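Local coordinates for glycerophosphodiester phosphodiesterase (Cytophaga hutchinsonii ATCC 33406, PDB 3CH0), which belongs to the glycerophosphodiester phosphodiesterase family, whose members are built as TIM barrels, at residues K192-L203 with F212-L223; R51-F60 with V113-I121. All coordinates share one frame; numbering follows the deposited sequence. Where two conformers were deposited one is given.

Contact 1: residues K192-L203 with F212-L223; sequences KLSYLVETKGTL and FTPAVYSPDVTL. With EDO (1,2-ethanediol), chain D; EDO (1,2-ethanediol), chain E; EDO (1,2-ethanediol), chain F.
The side chains of Tyr-195 and Tyr-217 run abreast, but their rings meet obliquely, planes 75° apart, in neither a stack nor an edge-to-face pair; CD2 of Tyr-195 comes within 3.9 Å of CE1 of Tyr-217. With CG anti to the backbone N in both (chi1 178° and -171°), the two rings leave the same face of the sheet in the same direction, which lets these edges meet. Val-197, on that face too, puts CG2 over the centre of the Tyr-195 ring and 3.8 Å from CE1 of Tyr-217; its branched CB suits it to a strand and lets one methyl serve both rings. Leu-203 runs antiparallel to the Tyr-217 side chain and lays CD1 over one ring face, 3.6 Å from the centroid, a CH-pi contact. Leu-203 opens helix 203-207, which links the parallel strands 192-197 and 216-219 as a beta-alpha-beta unit of the barrel; Tyr-195 OH bonds to the carbonyl of Gln-206 there.

The strands are joined by five backbone hydrogen bonds, from Val-216 N to Leu-193 O through to Asp-220 N to Val-197 O, the last 3.0 Å long. On the opposite face small serines allow close approach: Ser-194 OG lies 3.2 Å from Ser-218 CB, and a water joins the two hydroxyls, while Ser-218 OG also bonds to Ile-240 O. Beyond the strand ends, Leu-223 brings CD1 to 4.1 Å from Val-197 CG1.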
loop_
_atom_site.group_PDB
_atom_site.type_symbol
_atom_site.label_atom_id
_atom_site.label_comp_id
_atom_site.label_asym_id
_atom_site.label_seq_id
_atom_site.Cartn_x
_atom_site.Cartn_y
_atom_site.Cartn_z
ATOM N N LYS A 192 3.361 12.327 7.041
ATOM C CA LYS A 192 1.977 12.461 6.591
ATOM C C LYS A 192 1.233 11.129 6.791
ATOM O O LYS A 192 1.833 10.095 6.548
ATOM C CB LYS A 192 1.880 12.825 5.121
ATOM C CG LYS A 192 2.282 14.260 4.796
ATOM C CD LYS A 192 2.053 14.620 3.309
ATOM C CE LYS A 192 2.950 13.816 2.339
ATOM N NZ LYS A 192 4.398 14.034 2.521
ATOM N N LEU A 193 -0.038 11.180 7.229
ATOM C CA LEU A 193 -0.830 9.977 7.408
ATOM C C LEU A 193 -2.004 9.954 6.458
ATOM O O LEU A 193 -2.653 10.976 6.191
ATOM C CB LEU A 193 -1.292 9.879 8.849
ATOM C CG LEU A 193 -0.211 9.884 9.913
ATOM C CD1 LEU A 193 -0.854 9.769 11.308
ATOM C CD2 LEU A 193 0.800 8.745 9.694
ATOM N N SER A 194 -2.331 8.736 6.010
ATOM C CA SER A 194 -3.514 8.463 5.292
ATOM C C SER A 194 -4.414 7.458 6.026
ATOM O O SER A 194 -3.979 6.358 6.441
ATOM C CB SER A 194 -3.147 7.874 3.922
ATOM O OG SER A 194 -4.351 7.438 3.235
ATOM N N TYR A 195 -5.692 7.847 6.178
ATOM C CA TYR A 195 -6.658 7.061 6.852
ATOM C C TYR A 195 -7.492 6.241 5.855
ATOM O O TYR A 195 -8.254 6.766 5.046
ATOM C CB TYR A 195 -7.586 8.056 7.585
ATOM C CG TYR A 195 -8.743 7.519 8.352
ATOM C CD1 TYR A 195 -8.679 6.291 9.009
ATOM C CD2 TYR A 195 -9.844 8.335 8.581
ATOM C CE1 TYR A 195 -9.749 5.837 9.794
ATOM C CE2 TYR A 195 -10.896 7.918 9.344
ATOM C CZ TYR A 195 -10.851 6.693 9.965
ATOM O OH TYR A 195 -11.880 6.210 10.778
ATOM N N LEU A 196 -7.242 4.939 5.895
ATOM C CA LEU A 196 -7.935 3.978 5.077
ATOM C C LEU A 196 -9.262 3.620 5.718
ATOM O O LEU A 196 -9.333 3.299 6.905
ATOM C CB LEU A 196 -7.119 2.708 4.879
ATOM C CG LEU A 196 -5.876 2.842 4.029
ATOM C CD1 LEU A 196 -4.911 1.645 4.146
ATOM C CD2 LEU A 196 -6.334 3.022 2.571
ATOM N N VAL A 197 -10.314 3.681 4.894
ATOM C CA VAL A 197 -11.690 3.446 5.324
ATOM C C VAL A 197 -12.380 2.506 4.362
ATOM O O VAL A 197 -12.376 2.703 3.163
ATOM C CB VAL A 197 -12.489 4.770 5.440
ATOM C CG1 VAL A 197 -14.006 4.431 5.707
ATOM C CG2 VAL A 197 -11.814 5.628 6.504
ATOM N N GLU A 198 -12.996 1.475 4.923
ATOM C CA GLU A 198 -13.803 0.537 4.094
ATOM C C GLU A 198 -15.205 0.218 4.641
ATOM O O GLU A 198 -15.870 -0.629 4.074
ATOM C CB GLU A 198 -13.027 -0.756 3.820
ATOM C CG GLU A 198 -12.788 -1.610 4.978
ATOM C CD GLU A 198 -12.050 -2.888 4.607
ATOM O OE1 GLU A 198 -11.913 -3.190 3.391
ATOM O OE2 GLU A 198 -11.620 -3.568 5.560
ATOM N N THR A 199 -15.620 0.840 5.731
ATOM C CA THR A 199 -16.886 0.500 6.380
ATOM C C THR A 199 -17.916 1.561 5.995
ATOM O O THR A 199 -17.614 2.673 5.610
ATOM C CB THR A 199 -16.703 0.434 7.913
ATOM O OG1 THR A 199 -16.077 1.640 8.332
ATOM C CG2 THR A 199 -15.839 -0.737 8.291
ATOM N N LYS A 200 -19.169 1.168 6.165
ATOM C CA LYS A 200 -20.285 2.069 6.086
ATOM C C LYS A 200 -20.182 3.118 7.202
ATOM O O LYS A 200 -19.904 2.821 8.353
ATOM C CB LYS A 200 -21.594 1.258 6.181
ATOM C CG LYS A 200 -22.821 2.098 6.080
ATOM C CD LYS A 200 -24.068 1.255 5.893
ATOM C CE LYS A 200 -25.266 2.124 5.458
ATOM N NZ LYS A 200 -25.697 2.907 6.618
ATOM N N GLY A 201 -20.480 4.341 6.821
ATOM C CA GLY A 201 -20.490 5.432 7.768
ATOM C C GLY A 201 -20.448 6.783 7.115
ATOM O O GLY A 201 -19.870 6.998 6.030
ATOM N N THR A 202 -21.059 7.749 7.776
ATOM C CA THR A 202 -20.852 9.124 7.358
ATOM C C THR A 202 -19.382 9.535 7.520
ATOM O O THR A 202 -18.646 8.955 8.351
ATOM C CB THR A 202 -21.721 10.114 8.160
ATOM O OG1 THR A 202 -21.301 10.106 9.524
ATOM C CG2 THR A 202 -23.221 9.719 8.069
ATOM N N LEU A 203 -18.970 10.524 6.751
ATOM C CA LEU A 203 -17.625 11.043 6.883
ATOM C C LEU A 203 -17.383 11.503 8.312
ATOM O O LEU A 203 -16.331 11.256 8.872
ATOM C CB LEU A 203 -17.333 12.161 5.881
ATOM C CG LEU A 203 -16.005 12.891 5.941
ATOM C CD1 LEU A 203 -14.934 11.910 5.464
ATOM C CD2 LEU A 203 -15.966 14.146 5.059
ATOM N N PHE A 212 -7.475 13.450 15.492
ATOM C CA PHE A 212 -6.839 14.469 14.688
ATOM C C PHE A 212 -7.296 14.254 13.258
ATOM O O PHE A 212 -7.869 13.205 12.893
ATOM C CB PHE A 212 -5.312 14.324 14.770
ATOM C CG PHE A 212 -4.815 13.052 14.171
ATOM C CD1 PHE A 212 -4.866 11.880 14.867
ATOM C CD2 PHE A 212 -4.279 13.055 12.877
ATOM C CE1 PHE A 212 -4.445 10.679 14.268
ATOM C CE2 PHE A 212 -3.827 11.864 12.293
ATOM C CZ PHE A 212 -3.914 10.696 13.003
ATOM N N THR A 213 -7.006 15.239 12.439
ATOM C CA THR A 213 -7.365 15.209 11.016
ATOM C C THR A 213 -6.106 14.777 10.260
ATOM O O THR A 213 -5.105 15.482 10.255
ATOM C CB THR A 213 -7.817 16.592 10.519
ATOM O OG1 THR A 213 -8.945 16.992 11.297
ATOM C CG2 THR A 213 -8.206 16.534 9.048
ATOM N N PRO A 214 -6.167 13.619 9.575
ATOM C CA PRO A 214 -5.010 13.146 8.823
ATOM C C PRO A 214 -4.823 13.937 7.528
ATOM O O PRO A 214 -5.707 14.681 7.089
ATOM C CB PRO A 214 -5.397 11.686 8.493
ATOM C CG PRO A 214 -6.885 11.735 8.380
ATOM C CD PRO A 214 -7.322 12.748 9.446
ATOM N N ALA A 215 -3.671 13.752 6.903
ATOM C CA ALA A 215 -3.422 14.387 5.627
ATOM C C ALA A 215 -4.340 13.938 4.461
ATOM O O ALA A 215 -4.720 14.753 3.590
ATOM C CB ALA A 215 -1.963 14.216 5.200
ATOM N N VAL A 216 -4.603 12.626 4.444
ATOM C CA VAL A 216 -5.297 11.994 3.336
ATOM C C VAL A 216 -6.437 11.176 3.908
ATOM O O VAL A 216 -6.254 10.495 4.914
ATOM C CB VAL A 216 -4.348 11.123 2.491
ATOM C CG1 VAL A 216 -5.067 10.358 1.413
ATOM C CG2 VAL A 216 -3.232 11.962 1.893
ATOM N N TYR A 217 -7.600 11.287 3.259
ATOM C CA TYR A 217 -8.711 10.411 3.494
ATOM C C TYR A 217 -8.723 9.442 2.304
ATOM O O TYR A 217 -8.758 9.865 1.138
ATOM C CB TYR A 217 -10.016 11.210 3.567
ATOM C CG TYR A 217 -11.190 10.419 4.020
ATOM C CD1 TYR A 217 -11.340 10.035 5.355
ATOM C CD2 TYR A 217 -12.140 10.015 3.117
ATOM C CE1 TYR A 217 -12.402 9.278 5.790
ATOM C CE2 TYR A 217 -13.194 9.276 3.535
ATOM C CZ TYR A 217 -13.358 8.925 4.885
ATOM O OH TYR A 217 -14.412 8.161 5.364
ATOM N N SER A 218 -8.683 8.151 2.580
ATOM C CA SER A 218 -8.448 7.150 1.521
ATOM C C SER A 218 -9.506 6.039 1.660
ATOM O O SER A 218 -9.231 4.978 2.228
ATOM C CB SER A 218 -7.017 6.608 1.620
ATOM O OG SER A 218 -6.695 5.794 0.524
ATOM N N PRO A 219 -10.726 6.270 1.117
ATOM C CA PRO A 219 -11.814 5.313 1.177
ATOM C C PRO A 219 -11.911 4.382 -0.031
ATOM O O PRO A 219 -11.454 4.725 -1.107
ATOM C CB PRO A 219 -13.031 6.249 1.161
ATOM C CG PRO A 219 -12.596 7.313 0.191
ATOM C CD PRO A 219 -11.134 7.525 0.454
ATOM N N ASP A 220 -12.496 3.210 0.221
ATOM C CA ASP A 220 -12.971 2.330 -0.849
ATOM C C ASP A 220 -13.786 3.197 -1.802
ATOM O O ASP A 220 -14.669 3.985 -1.365
ATOM C CB ASP A 220 -13.813 1.259 -0.189
ATOM C CG ASP A 220 -14.236 0.153 -1.116
ATOM O OD1 ASP A 220 -14.608 0.433 -2.231
ATOM O OD2 ASP A 220 -14.317 -1.005 -0.658
ATOM N N VAL A 221 -13.481 3.069 -3.088
ATOM C CA VAL A 221 -14.139 3.856 -4.112
ATOM C C VAL A 221 -15.665 3.834 -3.996
ATOM O O VAL A 221 -16.311 4.852 -4.292
ATOM C CB VAL A 221 -13.662 3.432 -5.509
ATOM C CG1 VAL A 221 -13.973 1.968 -5.765
ATOM C CG2 VAL A 221 -14.267 4.347 -6.579
ATOM N N THR A 222 -16.229 2.695 -3.601
ATOM C CA THR A 222 -17.687 2.608 -3.546
ATOM C C THR A 222 -18.293 3.631 -2.590
ATOM O O THR A 222 -19.490 3.965 -2.700
ATOM C CB THR A 222 -18.175 1.238 -3.109
ATOM O OG1 THR A 222 -17.674 0.966 -1.785
ATOM C CG2 THR A 222 -17.757 0.157 -4.118
ATOM N N LEU A 223 -17.495 4.077 -1.611
ATOM C CA LEU A 223 -17.937 4.986 -0.558
ATOM C C LEU A 223 -17.860 6.474 -0.914
ATOM O O LEU A 223 -18.405 7.337 -0.191
ATOM C CB LEU A 223 -17.141 4.732 0.749
ATOM C CG LEU A 223 -17.183 3.345 1.351
ATOM C CD1 LEU A 223 -16.113 3.241 2.444
ATOM C CD2 LEU A 223 -18.564 3.023 1.892
HETATM C C1 EDO D . -17.269 -0.613 1.114
HETATM O O1 EDO D . -17.951 -0.851 2.357
HETATM C C2 EDO D . -17.261 -1.880 0.287
HETATM O O2 EDO D . -16.849 -1.704 -1.054
HETATM C C1 EDO E . -12.624 -0.915 -4.596
HETATM O O1 EDO E . -11.476 -1.736 -4.509
HETATM C C2 EDO E . -13.894 -1.753 -4.761
HETATM O O2 EDO E . -14.415 -2.155 -3.496
HETATM C C1 EDO F . -10.896 15.927 15.166
HETATM O O1 EDO F . -9.665 16.440 14.629
HETATM C C2 EDO F . -10.889 14.405 15.086
HETATM O O2 EDO F . -12.140 13.797 15.447
HETATM O O HOH W 1 -1.033 13.618 8.563
HETATM O O HOH W 2 -3.975 5.689 1.231
HETATM O O HOH W 3 -13.497 -2.969 0.734
#

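Contact 2: residues R51-F60 with V113-I121; sequences RVVVSHDTFF and VKPLFRELI
In this TIM-barrel protein the contact ties the short strand 52-54, paired antiparallel with strand 39-46, to the entry of helix 117-127, which begins just after the N-cap residue Leu-116. Two nearly straight backbone bonds hold Val-53 and Leu-116 in a single bridge: Val-54 N gives to Pro-115 O at 2.9 Å, and Phe-117 N gives to Val-52 O from above the carbonyl plane. A water that donates to Val-52 O and accepts from Arg-118 N serves a second amide of the first helical turn.

Valines suit this strand, since their branched side chains fill its flanks. Val-52 runs alongside Phe-117, with CG1 3.6 Å from Phe-117 CB, and also meets helix 151-164. Val-54 points toward the helix entry; CG2 reaches Phe-117 CA and, in the conformer given, Leu-120 CD2, while the compact ring of Pro-115 sits by its CB. Phe-29 of helix 26-35 also touches Val-54.

At one end Arg-51 packs its CB against Leu-116 CD2, 3.6 Å away. Its guanidinium, modelled in two conformers and so doubtful in detail, lies in the one given near that of Arg-118, where Glu-161, salt-bridged to Arg-118 NE, probably eases the meeting of like charges.

At the other end the Lys-114 chain runs antiparallel to the Phe-60 side chain, its CE 3.5 Å from Phe-60 CE1. The long aliphatic chain suits this partly apolar path, extended until a final bend at chi4 (-74°) turns the buried ammonium aside. Lys-114 NZ then donates to Ser-55 OG at 2.8 Å and to a water that in turn donates to Phe-59 O.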
loop_
_atom_site.group_PDB
_atom_site.type_symbol
_atom_site.label_atom_id
_atom_site.label_comp_id
_atom_site.label_asym_id
_atom_site.label_seq_id
_atom_site.Cartn_x
_atom_site.Cartn_y
_atom_site.Cartn_z
ATOM N N ARG A 51 12.702 -7.615 10.583
ATOM C CA ARG A 51 12.908 -6.860 9.361
ATOM C C ARG A 51 11.552 -6.506 8.771
ATOM O O ARG A 51 10.576 -7.270 8.876
ATOM C CB ARG A 51 13.755 -7.594 8.335
ATOM C CG ARG A 51 15.167 -7.993 8.824
ATOM C CD ARG A 51 16.026 -6.812 9.330
ATOM N NE ARG A 51 16.001 -5.573 8.532
ATOM C CZ ARG A 51 16.758 -5.320 7.459
ATOM N NH1 ARG A 51 17.621 -6.217 6.989
ATOM N NH2 ARG A 51 16.654 -4.148 6.850
ATOM N N VAL A 52 11.519 -5.317 8.181
ATOM C CA VAL A 52 10.313 -4.793 7.541
ATOM C C VAL A 52 10.281 -5.359 6.118
ATOM O O VAL A 52 11.224 -5.106 5.333
ATOM C CB VAL A 52 10.253 -3.269 7.523
ATOM C CG1 VAL A 52 8.911 -2.762 6.918
ATOM C CG2 VAL A 52 10.423 -2.678 8.922
ATOM N N VAL A 53 9.263 -6.173 5.843
ATOM C CA VAL A 53 9.068 -6.868 4.592
ATOM C C VAL A 53 7.887 -6.259 3.831
ATOM O O VAL A 53 6.840 -5.915 4.444
ATOM C CB VAL A 53 8.790 -8.341 4.855
ATOM C CG1 VAL A 53 8.612 -9.176 3.533
ATOM C CG2 VAL A 53 9.910 -8.992 5.722
ATOM N N VAL A 54 8.042 -6.090 2.521
ATOM C CA VAL A 54 6.944 -5.606 1.680
ATOM C C VAL A 54 6.021 -6.761 1.343
ATOM O O VAL A 54 6.442 -7.735 0.716
ATOM C CB VAL A 54 7.430 -4.922 0.385
ATOM C CG1 VAL A 54 6.261 -4.206 -0.346
ATOM C CG2 VAL A 54 8.516 -3.900 0.668
ATOM N N SER A 55 4.784 -6.734 1.869
ATOM C CA SER A 55 3.845 -7.821 1.716
ATOM C C SER A 55 2.449 -7.353 2.096
ATOM O O SER A 55 2.290 -6.699 3.122
ATOM C CB SER A 55 4.231 -8.970 2.662
ATOM O OG SER A 55 3.397 -10.074 2.429
ATOM N N HIS A 56 1.467 -7.717 1.286
ATOM C CA HIS A 56 0.064 -7.361 1.591
ATOM C C HIS A 56 -0.462 -8.051 2.830
ATOM O O HIS A 56 -1.308 -7.510 3.560
ATOM C CB HIS A 56 -0.849 -7.704 0.409
ATOM C CG HIS A 56 -2.265 -7.340 0.653
ATOM N ND1 HIS A 56 -3.207 -8.256 1.078
ATOM C CD2 HIS A 56 -2.878 -6.133 0.674
ATOM C CE1 HIS A 56 -4.355 -7.622 1.278
ATOM N NE2 HIS A 56 -4.174 -6.329 1.055
ATOM N N ASP A 57 -0.009 -9.275 3.081
ATOM C CA ASP A 57 -0.468 -10.112 4.212
ATOM C C ASP A 57 0.705 -10.507 5.061
ATOM O O ASP A 57 1.863 -10.548 4.619
ATOM C CB ASP A 57 -1.243 -11.314 3.701
ATOM C CG ASP A 57 -2.585 -10.903 3.130
ATOM O OD1 ASP A 57 -3.566 -10.631 3.915
ATOM O OD2 ASP A 57 -2.652 -10.750 1.891
ATOM N N THR A 58 0.406 -10.834 6.314
ATOM C CA THR A 58 1.361 -11.375 7.248
ATOM C C THR A 58 1.624 -12.867 7.022
ATOM O O THR A 58 2.301 -13.446 7.847
ATOM C CB THR A 58 0.931 -11.149 8.694
ATOM O OG1 THR A 58 -0.336 -11.777 8.878
ATOM C CG2 THR A 58 0.776 -9.642 8.954
ATOM N N PHE A 59 1.018 -13.457 6.003
ATOM C CA PHE A 59 1.203 -14.866 5.650
ATOM C C PHE A 59 1.411 -14.902 4.124
ATOM O O PHE A 59 1.099 -13.942 3.389
ATOM C CB PHE A 59 -0.004 -15.736 6.047
ATOM C CG PHE A 59 -1.306 -15.243 5.505
ATOM C CD1 PHE A 59 -2.063 -14.294 6.193
ATOM C CD2 PHE A 59 -1.778 -15.654 4.286
ATOM C CE1 PHE A 59 -3.223 -13.833 5.661
ATOM C CE2 PHE A 59 -2.901 -15.201 3.775
ATOM C CZ PHE A 59 -3.665 -14.260 4.469
ATOM N N PHE A 60 1.853 -16.061 3.634
ATOM C CA PHE A 60 1.945 -16.257 2.165
ATOM C C PHE A 60 0.609 -16.607 1.578
ATOM O O PHE A 60 0.041 -17.632 1.892
ATOM C CB PHE A 60 2.951 -17.356 1.799
ATOM C CG PHE A 60 4.361 -16.897 1.874
ATOM C CD1 PHE A 60 4.990 -16.301 0.757
ATOM C CD2 PHE A 60 5.070 -16.964 3.082
ATOM C CE1 PHE A 60 6.301 -15.844 0.840
ATOM C CE2 PHE A 60 6.349 -16.513 3.170
ATOM C CZ PHE A 60 6.995 -15.935 2.030
ATOM N N VAL A 113 10.346 -12.495 -5.402
ATOM C CA VAL A 113 10.231 -12.765 -3.986
ATOM C C VAL A 113 9.750 -11.523 -3.268
ATOM O O VAL A 113 9.727 -10.449 -3.831
ATOM C CB VAL A 113 11.542 -13.314 -3.390
ATOM C CG1 VAL A 113 11.969 -14.582 -4.199
ATOM C CG2 VAL A 113 12.651 -12.227 -3.381
ATOM N N LYS A 114 9.343 -11.697 -2.013
ATOM C CA LYS A 114 8.988 -10.540 -1.173
ATOM C C LYS A 114 10.233 -9.821 -0.723
ATOM O O LYS A 114 11.093 -10.433 -0.029
ATOM C CB LYS A 114 8.217 -11.026 0.065
ATOM C CG LYS A 114 6.914 -11.712 -0.254
ATOM C CD LYS A 114 6.136 -12.069 1.012
ATOM C CE LYS A 114 4.793 -12.681 0.749
ATOM N NZ LYS A 114 3.738 -11.774 0.280
ATOM N N PRO A 115 10.381 -8.539 -1.120
ATOM C CA PRO A 115 11.606 -7.785 -0.784
ATOM C C PRO A 115 11.521 -7.136 0.594
ATOM O O PRO A 115 10.438 -6.901 1.126
ATOM C CB PRO A 115 11.657 -6.724 -1.885
ATOM C CG PRO A 115 10.156 -6.415 -2.117
ATOM C CD PRO A 115 9.435 -7.718 -1.915
ATOM N N LEU A 116 12.671 -6.759 1.128
ATOM C CA LEU A 116 12.715 -5.875 2.248
ATOM C C LEU A 116 12.265 -4.473 1.816
ATOM O O LEU A 116 12.544 -3.956 0.692
ATOM C CB LEU A 116 14.140 -5.776 2.788
ATOM C CG LEU A 116 14.709 -7.051 3.383
ATOM C CD1 LEU A 116 16.224 -6.940 3.524
ATOM C CD2 LEU A 116 14.074 -7.333 4.733
ATOM N N PHE A 117 11.636 -3.782 2.764
ATOM C CA PHE A 117 11.311 -2.390 2.622
ATOM C C PHE A 117 12.569 -1.564 2.240
ATOM O O PHE A 117 12.555 -0.704 1.374
ATOM C CB PHE A 117 10.712 -1.874 3.956
ATOM C CG PHE A 117 10.255 -0.429 3.998
ATOM C CD1 PHE A 117 9.711 0.258 2.935
ATOM C CD2 PHE A 117 10.293 0.240 5.226
ATOM C CE1 PHE A 117 9.263 1.574 3.100
ATOM C CE2 PHE A 117 9.814 1.533 5.392
ATOM C CZ PHE A 117 9.335 2.200 4.327
ATOM N N ARG A 118 13.682 -1.865 2.912
ATOM C CA ARG A 118 14.942 -1.187 2.624
ATOM C C ARG A 118 15.335 -1.330 1.142
ATOM O O ARG A 118 15.846 -0.379 0.579
ATOM C CB ARG A 118 16.056 -1.714 3.538
ATOM C CG ARG A 118 17.341 -0.875 3.449
ATOM C CD ARG A 118 18.338 -1.461 4.411
ATOM N NE ARG A 118 17.947 -1.161 5.784
ATOM C CZ ARG A 118 18.622 -1.548 6.864
ATOM N NH1 ARG A 118 19.788 -2.215 6.767
ATOM N NH2 ARG A 118 18.144 -1.232 8.051
ATOM N N GLU A 119 15.126 -2.493 0.526
ATOM C CA GLU A 119 15.491 -2.651 -0.888
ATOM C C GLU A 119 14.593 -1.823 -1.760
ATOM O O GLU A 119 15.044 -1.148 -2.683
ATOM C CB GLU A 119 15.432 -4.100 -1.339
ATOM C CG GLU A 119 15.877 -4.249 -2.801
ATOM C CD GLU A 119 15.939 -5.673 -3.294
ATOM O OE1 GLU A 119 15.522 -6.594 -2.551
ATOM O OE2 GLU A 119 16.400 -5.863 -4.460
ATOM N N LEU A 120 13.290 -1.887 -1.484
ATOM C CA LEU A 120 12.346 -1.054 -2.188
ATOM C C LEU A 120 12.818 0.404 -2.183
ATOM O O LEU A 120 12.921 1.063 -3.218
ATOM C CB LEU A 120 10.939 -1.197 -1.579
ATOM C CG LEU A 120 9.995 -0.010 -1.804
ATOM C CD1 LEU A 120 9.795 0.348 -3.275
ATOM C CD2 LEU A 120 8.653 -0.321 -1.141
ATOM N N ILE A 121 13.160 0.923 -0.996
ATOM C CA ILE A 121 13.615 2.317 -0.885
ATOM C C ILE A 121 14.908 2.561 -1.721
ATOM O O ILE A 121 15.003 3.559 -2.467
ATOM C CB ILE A 121 13.887 2.725 0.567
ATOM C CG1 ILE A 121 12.600 2.687 1.402
ATOM C CG2 ILE A 121 14.459 4.180 0.621
ATOM C CD1 ILE A 121 12.847 2.688 2.944
HETATM O O HOH W 4 13.493 -3.428 5.424
HETATM O O HOH W 5 1.369 -13.004 0.866
#

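Both contacts reach the same curled mixed sheet, on opposite sides of the chain's centre, with their own centres about 24 Å apart and nearest atoms about 9 Å apart, so they do not touch. Contact 2 closes along the chain before contact 1 opens. From strand 52-54 the sheet passes through strands 39-46, 132-137 and 171-175 to strand 192-197, then to its neighbour 216-219. Contact 1 is thus a parallel pairing of consecutive strands, whereas contact 2 joins an antiparallel side strand to a helix entry distant in sequence. Citric acid, probably from the crystallisation liquor, is found near Leu-196 and hydrogen-bonded to His-56, consistent with both segments bordering a pocket.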